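Side-chain contact in pyrroline-5-carboxylate reductase catalytic N-terminal domain-containing protein (Sinorhizobium meliloti, PDB 4HUJ), which is of unknown function but probably binds a dinucleotide cofactor such as NAD(P) and acts as an oxidoreductase: residues A[74-79]-A[98-103]. Sequence-based numbering, arbitrary orientation.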
ATOM      1  N   VAL A  74     -11.686 -10.208   5.355  1.00 24.39           N
ATOM      2  CA  VAL A  74     -11.235 -11.504   5.853  1.00 24.66           C
ATOM      3  C   VAL A  74     -10.469 -11.342   7.163  1.00 25.16           C
ATOM      4  O   VAL A  74     -10.181 -10.214   7.590  1.00 25.05           O
ATOM      5  CB  VAL A  74     -10.339 -12.251   4.815  1.00 24.71           C
ATOM      6  CG1 VAL A  74     -11.110 -12.551   3.530  1.00 24.32           C
ATOM      7  CG2 VAL A  74      -9.063 -11.453   4.516  1.00 24.50           C
ATOM      8  N   GLU A  75     -10.149 -12.468   7.800  1.00 25.55           N
ATOM      9  CA  GLU A  75      -9.301 -12.464   8.985  1.00 26.06           C
ATOM     10  C   GLU A  75      -7.874 -12.097   8.592  1.00 26.09           C
ATOM     11  O   GLU A  75      -7.436 -12.392   7.477  1.00 25.80           O
ATOM     12  CB  GLU A  75      -9.334 -13.822   9.701  1.00 26.55           C
ATOM     13  CG  GLU A  75     -10.682 -14.169  10.360  1.00 28.28           C
ATOM     14  CD  GLU A  75     -10.994 -13.353  11.622  1.00 30.53           C
ATOM     15  OE1 GLU A  75     -10.071 -12.744  12.211  1.00 31.56           O
ATOM     16  OE2 GLU A  75     -12.178 -13.332  12.032  1.00 31.58           O
ATOM     17  N   LEU A  76      -7.164 -11.448   9.511  1.00 26.10           N
ATOM     18  CA  LEU A  76      -5.810 -10.949   9.260  1.00 26.26           C
ATOM     19  C   LEU A  76      -4.834 -12.053   8.832  1.00 26.53           C
ATOM     20  O   LEU A  76      -4.068 -11.875   7.883  1.00 26.19           O
ATOM     21  CB  LEU A  76      -5.291 -10.196  10.493  1.00 26.03           C
ATOM     22  CG  LEU A  76      -3.992  -9.382  10.441  1.00 26.40           C
ATOM     23  CD1 LEU A  76      -3.979  -8.369   9.293  1.00 26.28           C
ATOM     24  CD2 LEU A  76      -3.784  -8.682  11.767  1.00 25.53           C
ATOM     25  N   LYS A  77      -4.885 -13.192   9.526  1.00 26.74           N
ATOM     26  CA  LYS A  77      -4.016 -14.343   9.239  1.00 27.36           C
ATOM     27  C   LYS A  77      -4.132 -14.847   7.803  1.00 26.80           C
ATOM     28  O   LYS A  77      -3.164 -15.375   7.242  1.00 27.11           O
ATOM     29  CB  LYS A  77      -4.303 -15.497  10.210  1.00 27.67           C
ATOM     30  CG  LYS A  77      -4.138 -15.148  11.683  1.00 30.00           C
ATOM     31  CD  LYS A  77      -2.688 -14.882  12.079  1.00 31.76           C
ATOM     32  CE  LYS A  77      -2.568 -14.713  13.586  1.00 33.60           C
ATOM     33  NZ  LYS A  77      -3.124 -15.879  14.336  1.00 34.62           N
ATOM     34  N   ASP A  78      -5.316 -14.684   7.222  1.00 26.27           N
ATOM     35  CA  ASP A  78      -5.566 -15.066   5.841  1.00 25.83           C
ATOM     36  C   ASP A  78      -5.062 -14.007   4.857  1.00 24.75           C
ATOM     37  O   ASP A  78      -4.413 -14.341   3.866  1.00 24.60           O
ATOM     38  CB  ASP A  78      -7.054 -15.368   5.629  1.00 26.53           C
ATOM     39  CG  ASP A  78      -7.533 -16.555   6.465  1.00 28.38           C
ATOM     40  OD1 ASP A  78      -6.764 -17.533   6.620  1.00 31.31           O
ATOM     41  OD2 ASP A  78      -8.676 -16.513   6.968  1.00 30.53           O
ATOM     42  N   ALA A  79      -5.353 -12.737   5.144  1.00 23.28           N
ATOM     43  CA  ALA A  79      -4.912 -11.620   4.306  1.00 22.16           C
ATOM     44  C   ALA A  79      -3.396 -11.520   4.182  1.00 21.38           C
ATOM     45  O   ALA A  79      -2.879 -11.184   3.116  1.00 21.05           O
ATOM     46  CB  ALA A  79      -5.485 -10.304   4.818  1.00 22.08           C
ATOM     47  N   VAL A  98       2.854  -7.726  11.299  1.00 25.75           N
ATOM     48  CA  VAL A  98       3.713  -8.557  10.443  1.00 26.49           C
ATOM     49  C   VAL A  98       4.495  -9.641  11.195  1.00 27.30           C
ATOM     50  O   VAL A  98       4.967 -10.600  10.585  1.00 27.42           O
ATOM     51  CB  VAL A  98       4.666  -7.710   9.558  1.00 26.38           C
ATOM     52  CG1 VAL A  98       3.862  -6.833   8.592  1.00 26.39           C
ATOM     53  CG2 VAL A  98       5.619  -6.874  10.407  1.00 26.06           C
ATOM     54  N   THR A  99       4.619  -9.487  12.511  1.00 28.20           N
ATOM     55  CA  THR A  99       5.291 -10.483  13.347  1.00 29.64           C
ATOM     56  C   THR A  99       4.519 -11.814  13.388  1.00 30.05           C
ATOM     57  O   THR A  99       5.072 -12.843  13.767  1.00 30.35           O
ATOM     58  CB  THR A  99       5.576  -9.945  14.783  1.00 29.60           C
ATOM     59  OG1 THR A  99       6.508 -10.806  15.452  1.00 30.96           O
ATOM     60  CG2 THR A  99       4.297  -9.834  15.615  1.00 30.25           C
ATOM     61  N   GLN A 100       3.252 -11.776  12.973  1.00 30.70           N
ATOM     62  CA  GLN A 100       2.378 -12.953  12.948  1.00 31.43           C
ATOM     63  C   GLN A 100       2.764 -13.952  11.855  1.00 31.73           C
ATOM     64  O   GLN A 100       2.383 -15.122  11.917  1.00 31.84           O
ATOM     65  CB  GLN A 100       0.911 -12.530  12.790  1.00 31.55           C
ATOM     66  CG  GLN A 100       0.320 -11.840  14.027  1.00 32.67           C
ATOM     67  CD  GLN A 100      -1.025 -11.169  13.768  1.00 34.11           C
ATOM     68  OE1 GLN A 100      -1.864 -11.680  13.019  1.00 35.34           O
ATOM     69  NE2 GLN A 100      -1.237 -10.017  14.397  1.00 33.79           N
ATOM     70  N   VAL A 101       3.513 -13.480  10.857  1.00 31.99           N
ATOM     71  CA  VAL A 101       4.017 -14.321   9.771  1.00 32.30           C
ATOM     72  C   VAL A 101       5.529 -14.472   9.911  1.00 32.43           C
ATOM     73  O   VAL A 101       6.251 -13.483  10.056  1.00 32.59           O
ATOM     74  CB  VAL A 101       3.662 -13.732   8.380  1.00 32.35           C
ATOM     75  CG1 VAL A 101       4.386 -14.481   7.260  1.00 32.12           C
ATOM     76  CG2 VAL A 101       2.156 -13.765   8.149  1.00 32.64           C
ATOM     77  N   SER A 102       6.004 -15.714   9.865  1.00 32.72           N
ATOM     78  CA  SER A 102       7.424 -16.000  10.069  1.00 32.82           C
ATOM     79  C   SER A 102       8.240 -16.004   8.772  1.00 32.69           C
ATOM     80  O   SER A 102       9.360 -15.480   8.738  1.00 33.02           O
ATOM     81  CB  SER A 102       7.610 -17.313  10.845  1.00 32.87           C
ATOM     82  OG  SER A 102       6.863 -18.370  10.265  1.00 33.40           O
ATOM     83  N   ASP A 103       7.686 -16.587   7.710  1.00 32.27           N
ATOM     84  CA  ASP A 103       8.369 -16.599   6.416  1.00 31.79           C
ATOM     85  C   ASP A 103       7.551 -15.890   5.339  1.00 30.73           C
ATOM     86  O   ASP A 103       6.417 -16.268   5.037  1.00 30.71           O
ATOM     87  CB  ASP A 103       8.744 -18.025   5.985  1.00 32.22           C
ATOM     88  CG  ASP A 103       9.925 -18.058   5.013  1.00 33.44           C
ATOM     89  OD1 ASP A 103      10.042 -17.157   4.151  1.00 34.59           O
ATOM     90  OD2 ASP A 103      10.746 -18.995   5.109  1.00 35.34           O
TER
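Q100 keeps CG trans to its own carbonyl carbon (chi1 -70°) and runs extended beyond that atom (chi2 168°), which carries its terminal amide across to L76 and K77. K77 meets it with a chain bent at chi2 (-68°) and again at chi4, so that CD and CE, rather than the ammonium group, lie against the amide oxygen. The evidence is in the distances: OE1 of Q100 stands 3.2 Å from CE of K77 and 3.4 Å from CD of the same lysine, and the two side chains cross at about a right angle. L76 comes from the opposite side of the amide plane to CE of K77, its CD2 methyl sitting low over the plane and beyond the OE1/NE2 end. That methyl is 3.8 Å from OE1 and 3.9 Å from NE2 of Q100, again with the chains crossing nearly perpendicularly.

No hydrogen bond links the two segments, and their nearest CA atoms, those of K77 and Q100, are 7.5 Å apart; side chains alone bridge the gap, burying 146 Å² in total. The glutamine is steadied from its own side by a type I turn from V98 to V101, closed by V101 N to V98 O at 3.2 Å. Across the contact, L76 is buried and also touches I29 of strand 26-30. The contact thus joins the connection between the parallel strands 71-73 and 84-88 to the one between 84-88 and 108-111, consistent with a Rossmann-type nucleotide-binding region.

With NE2 donating a hydrogen bond to the carbonyl oxygen of D96, OE1 is turned toward methylene and methyl carbons. Lacking any hydrogen bond or salt bridge, the join is chiefly van der Waals; the ammonium next to CE probably adds a weak attraction for OE1.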